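Local coordinates for mbSHANK1 protein (Monosiga brevicollis, PDB 6X23) that contains a PDZ domain that binds the GIRK3 peptide, within a longer SHANK-type protein that probably acts as an adaptor for receptors, at residues L15-G20 / V92-A97; F24-S29 / Q43-V48; A61-L66 / I96-S101. All coordinates share one frame; numbering follows the deposited sequence.

Contact 1: residues L15-G20 / V92-A97; sequences LIIMRG and VAFRIA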
ATOM      1  N   LEU A  15       7.814  -4.514   3.558  1.00 20.07           N
ATOM      2  CA  LEU A  15       7.744  -5.085   2.220  1.00 14.67           C
ATOM      3  C   LEU A  15       8.549  -4.205   1.275  1.00 18.92           C
ATOM      4  O   LEU A  15       8.585  -2.983   1.451  1.00 20.12           O
ATOM      5  CB  LEU A  15       6.303  -5.144   1.711  1.00 14.78           C
ATOM      6  CG  LEU A  15       5.301  -6.227   2.027  1.00 25.26           C
ATOM      7  CD1 LEU A  15       5.074  -6.267   3.485  1.00 20.60           C
ATOM      8  CD2 LEU A  15       4.014  -5.843   1.309  1.00 18.89           C
ATOM      9  N   ILE A  16       9.174  -4.824   0.266  1.00 23.23           N
ATOM     10  CA  ILE A  16       9.881  -4.137  -0.807  1.00 21.32           C
ATOM     11  C   ILE A  16       9.365  -4.679  -2.123  1.00 22.88           C
ATOM     12  O   ILE A  16       9.295  -5.899  -2.315  1.00 19.70           O
ATOM     13  CB  ILE A  16      11.410  -4.298  -0.725  1.00 27.29           C
ATOM     14  CG1 ILE A  16      11.928  -3.758   0.611  1.00 30.70           C
ATOM     15  CG2 ILE A  16      12.072  -3.480  -1.810  1.00 22.59           C
ATOM     16  CD1 ILE A  16      13.415  -3.910   0.808  1.00 38.41           C
ATOM     17  N   ILE A  17       8.978  -3.775  -3.016  1.00 23.25           N
ATOM     18  CA  ILE A  17       8.281  -4.105  -4.252  1.00 23.69           C
ATOM     19  C   ILE A  17       8.973  -3.393  -5.403  1.00 28.70           C
ATOM     20  O   ILE A  17       9.148  -2.164  -5.362  1.00 27.41           O
ATOM     21  CB  ILE A  17       6.794  -3.708  -4.194  1.00 20.14           C
ATOM     22  CG1 ILE A  17       6.211  -3.983  -2.808  1.00 22.73           C
ATOM     23  CG2 ILE A  17       6.014  -4.478  -5.221  1.00 21.66           C
ATOM     24  CD1 ILE A  17       4.722  -3.662  -2.694  1.00 20.55           C
ATOM     25  N   MET A  18       9.380  -4.153  -6.420  1.00 29.59           N
ATOM     26  CA  MET A  18       9.938  -3.630  -7.660  1.00 30.32           C
ATOM     27  C   MET A  18       8.771  -3.214  -8.546  1.00 32.80           C
ATOM     28  O   MET A  18       7.743  -3.899  -8.579  1.00 26.52           O
ATOM     29  CB  MET A  18      10.768  -4.694  -8.379  1.00 36.03           C
ATOM     30  CG  MET A  18      11.903  -5.345  -7.570  1.00 44.20           C
ATOM     31  SD  MET A  18      13.293  -4.290  -7.135  1.00 79.02           S
ATOM     32  CE  MET A  18      14.308  -5.355  -6.099  1.00 57.80           C
ATOM     33  N   ARG A  19       8.917  -2.111  -9.271  1.00 26.49           N
ATOM     34  CA  ARG A  19       7.834  -1.676 -10.146  1.00 30.03           C
ATOM     35  C   ARG A  19       7.769  -2.579 -11.366  1.00 30.36           C
ATOM     36  O   ARG A  19       8.799  -2.921 -11.945  1.00 35.81           O
ATOM     37  CB  ARG A  19       8.021  -0.218 -10.585  1.00 30.20           C
ATOM     38  CG  ARG A  19       6.834   0.303 -11.393  1.00 31.03           C
ATOM     39  CD  ARG A  19       6.974   1.764 -11.760  1.00 26.90           C
ATOM     40  NE  ARG A  19       7.277   2.569 -10.593  1.00 30.39           N
ATOM     41  CZ  ARG A  19       6.415   3.395 -10.005  1.00 32.37           C
ATOM     42  NH1 ARG A  19       5.185   3.522 -10.497  1.00 32.63           N
ATOM     43  NH2 ARG A  19       6.786   4.104  -8.933  1.00 20.69           N
ATOM     44  N   GLY A  20       6.560  -2.976 -11.749  1.00 34.18           N
ATOM     45  CA  GLY A  20       6.348  -3.715 -12.977  1.00 36.23           C
ATOM     46  C   GLY A  20       6.194  -2.770 -14.150  1.00 42.15           C
ATOM     47  O   GLY A  20       6.541  -1.591 -14.082  1.00 40.64           O
ATOM     48  N   VAL A  92       9.856   0.528  -4.288  1.00 18.67           N
ATOM     49  CA  VAL A  92       9.118   1.163  -3.204  1.00 16.31           C
ATOM     50  C   VAL A  92       9.250   0.254  -2.000  1.00 20.23           C
ATOM     51  O   VAL A  92       9.407  -0.960  -2.140  1.00 25.59           O
ATOM     52  CB  VAL A  92       7.621   1.388  -3.557  1.00 21.46           C
ATOM     53  CG1 VAL A  92       6.852   0.088  -3.497  1.00 20.89           C
ATOM     54  CG2 VAL A  92       6.978   2.390  -2.659  1.00 18.36           C
ATOM     55  N   ALA A  93       9.187   0.839  -0.816  1.00 19.05           N
ATOM     56  CA  ALA A  93       9.129   0.083   0.424  1.00 18.34           C
ATOM     57  C   ALA A  93       7.924   0.538   1.229  1.00 19.08           C
ATOM     58  O   ALA A  93       7.648   1.741   1.344  1.00 15.44           O
ATOM     59  CB  ALA A  93      10.395   0.249   1.258  1.00 22.92           C
ATOM     60  N   PHE A  94       7.205  -0.447   1.762  1.00 23.87           N
ATOM     61  CA  PHE A  94       6.018  -0.266   2.581  1.00 16.76           C
ATOM     62  C   PHE A  94       6.264  -0.931   3.920  1.00 19.07           C
ATOM     63  O   PHE A  94       6.871  -2.007   3.984  1.00 19.73           O
ATOM     64  CB  PHE A  94       4.774  -0.905   1.936  1.00 12.90           C
ATOM     65  CG  PHE A  94       4.321  -0.229   0.667  1.00 22.61           C
ATOM     66  CD1 PHE A  94       4.298   1.149   0.569  1.00 22.86           C
ATOM     67  CD2 PHE A  94       3.941  -0.975  -0.437  1.00 22.06           C
ATOM     68  CE1 PHE A  94       3.879   1.773  -0.597  1.00 20.61           C
ATOM     69  CE2 PHE A  94       3.546  -0.351  -1.615  1.00 21.25           C
ATOM     70  CZ  PHE A  94       3.519   1.027  -1.685  1.00 20.18           C
ATOM     71  N   ARG A  95       5.798  -0.289   4.984  1.00 16.17           N
ATOM     72  CA  ARG A  95       5.462  -0.969   6.224  1.00 17.42           C
ATOM     73  C   ARG A  95       3.948  -0.938   6.371  1.00 16.33           C
ATOM     74  O   ARG A  95       3.333   0.114   6.203  1.00 24.05           O
ATOM     75  CB  ARG A  95       6.131  -0.299   7.418  1.00 18.82           C
ATOM     76  CG  ARG A  95       5.883  -0.981   8.749  1.00 17.21           C
ATOM     77  CD  ARG A  95       6.670  -0.295   9.812  1.00 15.02           C
ATOM     78  NE  ARG A  95       6.695  -1.096  11.024  1.00 21.05           N
ATOM     79  CZ  ARG A  95       7.324  -0.714  12.132  1.00 26.00           C
ATOM     80  NH1 ARG A  95       7.954   0.456  12.155  1.00 18.54           N
ATOM     81  NH2 ARG A  95       7.315  -1.489  13.216  1.00 23.64           N
ATOM     82  N   ILE A  96       3.348  -2.081   6.671  1.00 14.81           N
ATOM     83  CA  ILE A  96       1.897  -2.211   6.697  1.00 20.77           C
ATOM     84  C   ILE A  96       1.453  -2.937   7.956  1.00 23.19           C
ATOM     85  O   ILE A  96       2.236  -3.609   8.625  1.00 24.01           O
ATOM     86  CB  ILE A  96       1.363  -2.952   5.464  1.00 23.49           C
ATOM     87  CG1 ILE A  96       2.047  -4.329   5.341  1.00 18.65           C
ATOM     88  CG2 ILE A  96       1.502  -2.059   4.240  1.00 22.91           C
ATOM     89  CD1 ILE A  96       1.206  -5.511   5.881  1.00 21.57           C
ATOM     90  N   ALA A  97       0.154  -2.827   8.229  1.00 28.47           N
ATOM     91  CA  ALA A  97      -0.501  -3.516   9.336  1.00 30.61           C
ATOM     92  C   ALA A  97      -1.506  -4.509   8.771  1.00 28.60           C
ATOM     93  O   ALA A  97      -2.283  -4.168   7.878  1.00 31.86           O
ATOM     94  CB  ALA A  97      -1.183  -2.519  10.279  1.00 30.16           C
TER
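The ring of F94 is the flat group here, and I17 meets it obliquely, neither squarely over a face nor at the edge. I17 CD1 sits 3.6 Å from F94 CD2 and nearly as close to F94 CE2, and the two side chains cross at about a right angle. An extended chi2 (-178°) carries I17 CD1 there. L65 and L68 of strand 64-68 also touch this ring. I17 and V92 lie side by side and point the same way, with I17 CB 3.9 Å from V92 CG1. L15 reaches the next residue on this buried face: its CD1 is 4.0 Å from I96 CG1. Strands 10-18 and 91-99 run antiparallel as neighbours in the main sheet of the PDZ fold, joining the two ends of the domain. Two hydrogen-bonded pairs hold them. L15 N donates to F94 O at 2.7 Å, and F94 N returns a bond to L15 O. I17 N and V92 O are 3.0 Å apart, and V92 N donates to I17 O. Between these pairs, I16 and A93 face the other side of the sheet, where I16 CG1 lies 4.3 Å from A93 CB. Helix 53-57 covers I17 on the buried face.

Contact 2: residues F24-S29 / Q43-V48; sequences FGFRLS and QWVRNV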
ATOM      1  N   PHE A  24       2.939  -1.252  -9.596  1.00 33.71           N
ATOM      2  CA  PHE A  24       3.161  -2.172  -8.487  1.00 24.20           C
ATOM      3  C   PHE A  24       2.119  -3.278  -8.471  1.00 28.20           C
ATOM      4  O   PHE A  24       2.423  -4.400  -8.047  1.00 25.14           O
ATOM      5  CB  PHE A  24       3.190  -1.396  -7.162  1.00 22.39           C
ATOM      6  CG  PHE A  24       4.361  -0.444  -7.067  1.00 25.38           C
ATOM      7  CD1 PHE A  24       5.663  -0.925  -7.111  1.00 23.86           C
ATOM      8  CD2 PHE A  24       4.168   0.915  -7.001  1.00 22.71           C
ATOM      9  CE1 PHE A  24       6.727  -0.082  -7.063  1.00 24.04           C
ATOM     10  CE2 PHE A  24       5.242   1.771  -6.960  1.00 26.31           C
ATOM     11  CZ  PHE A  24       6.520   1.268  -6.998  1.00 25.94           C
ATOM     12  N   GLY A  25       0.905  -2.987  -8.945  1.00 25.86           N
ATOM     13  CA  GLY A  25      -0.104  -4.010  -9.141  1.00 29.79           C
ATOM     14  C   GLY A  25      -1.140  -4.141  -8.040  1.00 32.80           C
ATOM     15  O   GLY A  25      -1.567  -5.249  -7.693  1.00 27.70           O
ATOM     16  N   PHE A  26      -1.597  -3.010  -7.533  1.00 24.52           N
ATOM     17  CA  PHE A  26      -2.648  -3.054  -6.504  1.00 24.70           C
ATOM     18  C   PHE A  26      -3.407  -1.740  -6.514  1.00 33.88           C
ATOM     19  O   PHE A  26      -2.948  -0.774  -7.099  1.00 34.37           O
ATOM     20  CB  PHE A  26      -2.075  -3.359  -5.124  1.00 23.72           C
ATOM     21  CG  PHE A  26      -1.218  -2.288  -4.513  1.00 19.62           C
ATOM     22  CD1 PHE A  26       0.122  -2.197  -4.806  1.00 21.63           C
ATOM     23  CD2 PHE A  26      -1.743  -1.385  -3.623  1.00 21.78           C
ATOM     24  CE1 PHE A  26       0.909  -1.224  -4.219  1.00 23.83           C
ATOM     25  CE2 PHE A  26      -0.953  -0.414  -3.039  1.00 24.82           C
ATOM     26  CZ  PHE A  26       0.374  -0.332  -3.337  1.00 18.07           C
ATOM     27  N   ARG A  27      -4.596  -1.740  -5.901  1.00 31.51           N
ATOM     28  CA  ARG A  27      -5.446  -0.521  -5.831  1.00 37.78           C
ATOM     29  C   ARG A  27      -5.469  -0.031  -4.380  1.00 36.42           C
ATOM     30  O   ARG A  27      -5.937  -0.791  -3.510  1.00 38.03           O
ATOM     31  CB  ARG A  27      -6.861  -0.827  -6.334  1.00 45.09           C
ATOM     32  CG  ARG A  27      -6.929  -1.208  -7.806  1.00 57.20           C
ATOM     33  CD  ARG A  27      -8.119  -2.097  -8.116  1.00 71.87           C
ATOM     34  NE  ARG A  27      -8.021  -2.726  -9.425  1.00 71.89           N
ATOM     35  CZ  ARG A  27      -7.625  -2.105 -10.530  1.00 70.79           C
ATOM     36  NH1 ARG A  27      -7.568  -2.763 -11.676  1.00 74.09           N
ATOM     37  NH2 ARG A  27      -7.285  -0.829 -10.487  1.00 73.54           N
ATOM     38  N   LEU A  28      -4.984   1.190  -4.136  1.00 37.94           N
ATOM     39  CA  LEU A  28      -4.947   1.708  -2.793  1.00 37.92           C
ATOM     40  C   LEU A  28      -6.259   2.436  -2.540  1.00 42.76           C
ATOM     41  O   LEU A  28      -6.908   2.923  -3.461  1.00 43.92           O
ATOM     42  CB  LEU A  28      -3.755   2.633  -2.642  1.00 34.46           C
ATOM     43  CG  LEU A  28      -3.404   2.934  -1.210  1.00 44.39           C
ATOM     44  CD1 LEU A  28      -2.880   1.663  -0.538  1.00 33.18           C
ATOM     45  CD2 LEU A  28      -2.397   4.056  -1.236  1.00 37.27           C
ATOM     46  N   SER A  29      -6.677   2.485  -1.297  1.00 42.72           N
ATOM     47  CA  SER A  29      -8.014   2.980  -1.035  1.00 44.95           C
ATOM     48  C   SER A  29      -8.052   3.537   0.373  1.00 50.30           C
ATOM     49  O   SER A  29      -7.508   2.920   1.293  1.00 51.47           O
ATOM     50  CB  SER A  29      -9.038   1.862  -1.182  1.00 47.78           C
ATOM     51  OG  SER A  29     -10.321   2.303  -0.792  1.00 53.14           O
ATOM     52  N   GLN A  43      -4.509   4.809   4.489  1.00 41.36           N
ATOM     53  CA  GLN A  43      -4.930   4.155   3.259  1.00 37.39           C
ATOM     54  C   GLN A  43      -4.779   2.651   3.403  1.00 34.06           C
ATOM     55  O   GLN A  43      -4.139   2.171   4.324  1.00 40.03           O
ATOM     56  CB  GLN A  43      -4.099   4.644   2.074  1.00 44.63           C
ATOM     57  CG  GLN A  43      -3.922   6.140   2.037  1.00 47.95           C
ATOM     58  CD  GLN A  43      -5.244   6.862   2.026  1.00 48.73           C
ATOM     59  OE1 GLN A  43      -6.036   6.714   1.092  1.00 44.28           O
ATOM     60  NE2 GLN A  43      -5.511   7.624   3.085  1.00 45.23           N
ATOM     61  N   TRP A  44      -5.350   1.898   2.468  1.00 35.44           N
ATOM     62  CA  TRP A  44      -5.243   0.449   2.572  1.00 39.27           C
ATOM     63  C   TRP A  44      -5.397  -0.224   1.212  1.00 39.95           C
ATOM     64  O   TRP A  44      -5.920   0.352   0.256  1.00 43.36           O
ATOM     65  CB  TRP A  44      -6.258  -0.113   3.567  1.00 41.72           C
ATOM     66  CG  TRP A  44      -7.660   0.276   3.303  1.00 49.48           C
ATOM     67  CD1 TRP A  44      -8.260   1.457   3.626  1.00 53.55           C
ATOM     68  CD2 TRP A  44      -8.668  -0.534   2.685  1.00 55.72           C
ATOM     69  NE1 TRP A  44      -9.579   1.442   3.223  1.00 63.05           N
ATOM     70  CE2 TRP A  44      -9.854   0.229   2.650  1.00 59.27           C
ATOM     71  CE3 TRP A  44      -8.681  -1.828   2.156  1.00 56.65           C
ATOM     72  CZ2 TRP A  44     -11.039  -0.260   2.106  1.00 61.85           C
ATOM     73  CZ3 TRP A  44      -9.857  -2.314   1.621  1.00 61.35           C
ATOM     74  CH2 TRP A  44     -11.020  -1.530   1.596  1.00 68.49           C
ATOM     75  N   VAL A  45      -4.920  -1.466   1.159  1.00 42.03           N
ATOM     76  CA  VAL A  45      -4.894  -2.290  -0.048  1.00 40.14           C
ATOM     77  C   VAL A  45      -6.234  -3.013  -0.163  1.00 41.99           C
ATOM     78  O   VAL A  45      -6.672  -3.674   0.785  1.00 44.11           O
ATOM     79  CB  VAL A  45      -3.724  -3.292   0.013  1.00 32.65           C
ATOM     80  CG1 VAL A  45      -3.560  -4.029  -1.323  1.00 34.42           C
ATOM     81  CG2 VAL A  45      -2.427  -2.597   0.426  1.00 26.84           C
ATOM     82  N   ARG A  46      -6.959  -2.675  -1.233  1.00 51.15           N
ATOM     83  CA  ARG A  46      -8.348  -3.152  -1.495  1.00 57.63           C
ATOM     84  C   ARG A  46      -8.357  -4.426  -2.321  1.00 53.02           C
ATOM     85  O   ARG A  46      -9.333  -5.167  -2.181  1.00 65.20           O
ATOM     86  CB  ARG A  46      -9.198  -2.109  -2.219  1.00 58.41           C
ATOM     87  CG  ARG A  46     -10.694  -2.242  -1.961  1.00 64.10           C
ATOM     88  CD  ARG A  46     -11.476  -0.961  -2.202  1.00 71.49           C
ATOM     89  NE  ARG A  46     -12.024  -0.309  -1.018  1.00 76.65           N
ATOM     90  CZ  ARG A  46     -13.135  -0.684  -0.388  1.00 79.01           C
ATOM     91  NH1 ARG A  46     -13.562  -0.023   0.671  1.00 73.58           N
ATOM     92  NH2 ARG A  46     -13.824  -1.723  -0.815  1.00 73.69           N
ATOM     93  N   ASN A  47      -7.327  -4.627  -3.132  1.00 50.43           N
ATOM     94  CA  ASN A  47      -7.133  -5.831  -3.982  1.00 49.87           C
ATOM     95  C   ASN A  47      -5.731  -5.780  -4.587  1.00 35.42           C
ATOM     96  O   ASN A  47      -5.154  -4.722  -4.589  1.00 33.84           O
ATOM     97  CB  ASN A  47      -8.210  -6.015  -5.055  1.00 60.63           C
ATOM     98  CG  ASN A  47      -7.913  -5.292  -6.345  1.00 62.55           C
ATOM     99  OD1 ASN A  47      -7.141  -5.776  -7.161  1.00 62.06           O
ATOM    100  ND2 ASN A  47      -8.530  -4.138  -6.529  1.00 63.99           N
ATOM    101  N   VAL A  48      -5.190  -6.919  -5.032  1.00 31.05           N
ATOM    102  CA  VAL A  48      -3.798  -6.935  -5.579  1.00 25.08           C
ATOM    103  C   VAL A  48      -3.736  -7.866  -6.795  1.00 23.63           C
ATOM    104  O   VAL A  48      -4.314  -8.970  -6.721  1.00 26.38           O
ATOM    105  CB  VAL A  48      -2.789  -7.358  -4.491  1.00 23.27           C
ATOM    106  CG1 VAL A  48      -1.468  -7.838  -5.072  1.00 24.63           C
ATOM    107  CG2 VAL A  48      -2.554  -6.253  -3.471  1.00 25.48           C
TER
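S29 OG meets the NE edge of the R46 guanidinium. R46 NE donates to S29 OG at 3.1 Å, and the oxygen lies near the guanidinium plane (10° out of it). The first torsion of S29 (chi1 174°) sets OG anti to the backbone N, where R46 NE meets it. The indole of W44 turns one face to S29, with S29 CB above it toward the rim. W44 CZ3 in turn lies 3.9 Å above one face of the R46 guanidinium. An alanine in place of W44 would probably leave S29 and the R46 guanidinium without this flat cover and let the arginine turn more freely. On the other side of the sheet, F26 and V45 cross at about a right angle, with F26 CD2 3.9 Å from V45 CG1. L28 also crosses Q43 at about a right angle, and L28 CG is 3.8 Å from Q43 CB. The amide of Q43 is bound by H78 and A31. Between the strands, R46 N donates to R27 O at 3.1 Å in a nearly straight bond. R27, L28 and S29 pair with the bound peptide in an antiparallel ladder. Such an added strand beside strand 26-29 is characteristic of the peptide-binding groove of PDZ domains.

Contact 3: residues A61-L66 / I96-S101; sequences AGDRLL and IARRLS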
ATOM      1  N   ALA A  61      -4.612  -8.077   0.155  1.00 34.25           N
ATOM      2  CA  ALA A  61      -5.793  -7.253   0.354  1.00 37.23           C
ATOM      3  C   ALA A  61      -6.033  -7.070   1.841  1.00 36.17           C
ATOM      4  O   ALA A  61      -5.844  -7.995   2.635  1.00 35.18           O
ATOM      5  CB  ALA A  61      -7.009  -7.892  -0.315  1.00 42.99           C
ATOM      6  N   GLY A  62      -6.403  -5.856   2.228  1.00 32.43           N
ATOM      7  CA  GLY A  62      -6.603  -5.555   3.613  1.00 33.17           C
ATOM      8  C   GLY A  62      -5.378  -5.002   4.308  1.00 40.45           C
ATOM      9  O   GLY A  62      -5.519  -4.296   5.313  1.00 43.64           O
ATOM     10  N   ASP A  63      -4.177  -5.297   3.802  1.00 34.79           N
ATOM     11  CA  ASP A  63      -2.981  -4.644   4.315  1.00 29.90           C
ATOM     12  C   ASP A  63      -3.201  -3.141   4.362  1.00 29.80           C
ATOM     13  O   ASP A  63      -3.622  -2.535   3.375  1.00 33.08           O
ATOM     14  CB  ASP A  63      -1.765  -4.957   3.440  1.00 24.40           C
ATOM     15  CG  ASP A  63      -1.220  -6.352   3.645  1.00 22.78           C
ATOM     16  OD1 ASP A  63      -1.473  -7.009   4.684  1.00 24.38           O
ATOM     17  OD2 ASP A  63      -0.498  -6.797   2.743  1.00 28.53           O
ATOM     18  N   ARG A  64      -2.918  -2.548   5.512  1.00 32.20           N
ATOM     19  CA  ARG A  64      -3.092  -1.120   5.733  1.00 33.50           C
ATOM     20  C   ARG A  64      -1.734  -0.439   5.726  1.00 32.44           C
ATOM     21  O   ARG A  64      -0.802  -0.901   6.387  1.00 29.67           O
ATOM     22  CB  ARG A  64      -3.812  -0.852   7.057  1.00 30.78           C
ATOM     23  CG  ARG A  64      -3.855   0.616   7.427  1.00 39.63           C
ATOM     24  CD  ARG A  64      -4.828   0.853   8.560  1.00 47.38           C
ATOM     25  NE  ARG A  64      -4.435   0.166   9.779  1.00 42.99           N
ATOM     26  CZ  ARG A  64      -3.628   0.701  10.679  1.00 46.12           C
ATOM     27  NH1 ARG A  64      -3.139   1.915  10.470  1.00 39.74           N
ATOM     28  NH2 ARG A  64      -3.313   0.029  11.777  1.00 46.70           N
ATOM     29  N   LEU A  65      -1.637   0.667   5.001  1.00 29.20           N
ATOM     30  CA  LEU A  65      -0.380   1.352   4.766  1.00 25.79           C
ATOM     31  C   LEU A  65       0.026   2.151   5.997  1.00 34.73           C
ATOM     32  O   LEU A  65      -0.732   3.003   6.470  1.00 44.10           O
ATOM     33  CB  LEU A  65      -0.529   2.268   3.558  1.00 30.37           C
ATOM     34  CG  LEU A  65       0.778   2.833   3.012  1.00 40.24           C
ATOM     35  CD1 LEU A  65       1.870   1.756   2.932  1.00 33.85           C
ATOM     36  CD2 LEU A  65       0.547   3.445   1.645  1.00 42.30           C
ATOM     37  N   LEU A  66       1.221   1.885   6.515  1.00 23.96           N
ATOM     38  CA  LEU A  66       1.753   2.633   7.636  1.00 23.14           C
ATOM     39  C   LEU A  66       2.951   3.491   7.254  1.00 32.71           C
ATOM     40  O   LEU A  66       3.018   4.665   7.631  1.00 38.24           O
ATOM     41  CB  LEU A  66       2.143   1.670   8.750  1.00 27.94           C
ATOM     42  CG  LEU A  66       1.101   1.287   9.804  1.00 38.68           C
ATOM     43  CD1 LEU A  66      -0.256   0.966   9.209  1.00 31.99           C
ATOM     44  CD2 LEU A  66       1.619   0.077  10.581  1.00 31.94           C
ATOM     45  N   ILE A  96       3.348  -2.081   6.671  1.00 14.81           N
ATOM     46  CA  ILE A  96       1.897  -2.211   6.697  1.00 20.77           C
ATOM     47  C   ILE A  96       1.453  -2.937   7.956  1.00 23.19           C
ATOM     48  O   ILE A  96       2.236  -3.609   8.625  1.00 24.01           O
ATOM     49  CB  ILE A  96       1.363  -2.952   5.464  1.00 23.49           C
ATOM     50  CG1 ILE A  96       2.047  -4.329   5.341  1.00 18.65           C
ATOM     51  CG2 ILE A  96       1.502  -2.059   4.240  1.00 22.91           C
ATOM     52  CD1 ILE A  96       1.206  -5.511   5.881  1.00 21.57           C
ATOM     53  N   ALA A  97       0.154  -2.827   8.229  1.00 28.47           N
ATOM     54  CA  ALA A  97      -0.501  -3.516   9.336  1.00 30.61           C
ATOM     55  C   ALA A  97      -1.506  -4.509   8.771  1.00 28.60           C
ATOM     56  O   ALA A  97      -2.283  -4.168   7.878  1.00 31.86           O
ATOM     57  CB  ALA A  97      -1.183  -2.519  10.279  1.00 30.16           C
ATOM     58  N   ARG A  98      -1.488  -5.732   9.294  1.00 29.02           N
ATOM     59  CA  ARG A  98      -2.203  -6.858   8.720  1.00 23.83           C
ATOM     60  C   ARG A  98      -2.987  -7.569   9.805  1.00 32.60           C
ATOM     61  O   ARG A  98      -2.449  -7.879  10.870  1.00 34.56           O
ATOM     62  CB  ARG A  98      -1.219  -7.830   8.046  1.00 25.44           C
ATOM     63  CG  ARG A  98      -1.725  -9.197   7.769  1.00 24.98           C
ATOM     64  CD  ARG A  98      -0.716  -9.940   6.937  1.00 30.17           C
ATOM     65  NE  ARG A  98      -0.409  -9.249   5.680  1.00 29.10           N
ATOM     66  CZ  ARG A  98       0.663  -9.501   4.920  1.00 31.48           C
ATOM     67  NH1 ARG A  98       1.553 -10.417   5.283  1.00 28.92           N
ATOM     68  NH2 ARG A  98       0.858  -8.840   3.784  1.00 31.57           N
ATOM     69  N   ARG A  99      -4.257  -7.817   9.525  1.00 32.32           N
ATOM     70  CA  ARG A  99      -5.111  -8.542  10.447  1.00 36.94           C
ATOM     71  C   ARG A  99      -4.486  -9.881  10.783  1.00 34.85           C
ATOM     72  O   ARG A  99      -3.995 -10.569   9.899  1.00 42.58           O
ATOM     73  CB  ARG A  99      -6.475  -8.760   9.804  1.00 49.28           C
ATOM     74  CG  ARG A  99      -6.566  -9.930   8.764  1.00 61.36           C
ATOM     75  CD  ARG A  99      -5.539 -10.031   7.563  1.00 53.72           C
ATOM     76  NE  ARG A  99      -5.398 -11.446   7.155  1.00 56.81           N
ATOM     77  CZ  ARG A  99      -4.472 -12.295   7.643  1.00 58.73           C
ATOM     78  NH1 ARG A  99      -3.539 -11.866   8.483  1.00 48.93           N
ATOM     79  NH2 ARG A  99      -4.429 -13.589   7.274  1.00 70.69           N
ATOM     80  N   LEU A 100      -4.473 -10.260  12.051  1.00 38.03           N
ATOM     81  CA  LEU A 100      -3.793 -11.511  12.371  1.00 42.75           C
ATOM     82  C   LEU A 100      -4.760 -12.668  12.582  1.00 44.82           C
ATOM     83  O   LEU A 100      -4.544 -13.759  12.031  1.00 46.72           O
ATOM     84  CB  LEU A 100      -2.899 -11.334  13.610  1.00 33.57           C
ATOM     85  CG  LEU A 100      -1.533 -10.677  13.382  1.00 30.50           C
ATOM     86  CD1 LEU A 100      -0.563 -10.965  14.532  1.00 29.15           C
ATOM     87  CD2 LEU A 100      -0.915 -11.107  12.063  1.00 24.35           C
ATOM     88  N   SER A 101      -5.815 -12.458  13.398  1.00 50.19           N
ATOM     89  CA  SER A 101      -6.831 -13.476  13.622  1.00 54.89           C
ATOM     90  C   SER A 101      -7.384 -13.862  12.255  1.00 65.75           C
ATOM     91  O   SER A 101      -7.144 -14.999  11.819  1.00 69.51           O
ATOM     92  CB  SER A 101      -7.916 -12.986  14.588  1.00 52.23           C
ATOM     93  OG  SER A 101      -8.930 -13.970  14.766  1.00 57.45           O
TER
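D63 and R98 form a side-on salt bridge. R98 NE donates to D63 OD1 at 2.7 Å, and R98 NH2 donates to D63 OD2, also at 2.7 Å. Both oxygens are met on their syn side, and the carboxylate and guanidinium are nearly coplanar (25° apart). The two side chains lie side by side, and the bend at chi3 (-57°) turns R98 NE to D63 OD1. I96 CD1 packs against the same carboxylate, 3.3 Å from D63 OD1. Next to the bridge, the backbones pair. R64 N donates to A97 O at 2.9 Å, and A97 N donates to R64 O at 2.8 Å. This pairing sets strand 64-68 on the other flank of strand 91-99 in the PDZ sheet. L65 and I96 cross at about a right angle on one face, with L65 CD1 4.0 Å from I96 CG2. On the opposite face, A97 CB lies over the R64 guanidinium, 3.6 Å from R64 NH2, and L66 CD1 touches A97 CB as well. Q60 N donates to D63 OD2, and R98 NH2 also bonds G58 O. R64 has a salt bridge to E10 and a hydrogen bond to Q41 O. V81 and I85 of helix 78-87 cover L65.

Contacts 1 and 3 both use strand 91-99, which has strand 10-18 on one side and strand 64-68 on the other. I96 and A97 belong to both. Contact 1 is the more buried and is almost wholly apolar apart from its backbone bonds. Contact 3 is only partly buried and adds a salt bridge at the end of the strand. Contact 2 pairs two other strands, 26-29 and 44-48, and it is the one that meets the bound peptide. Its chemistry is mixed, with apolar side chains inward and polar ones on the other face. F26 touches F94 of contact 1, and the backbone of V45 probably bonds G62 and D63 of contact 3.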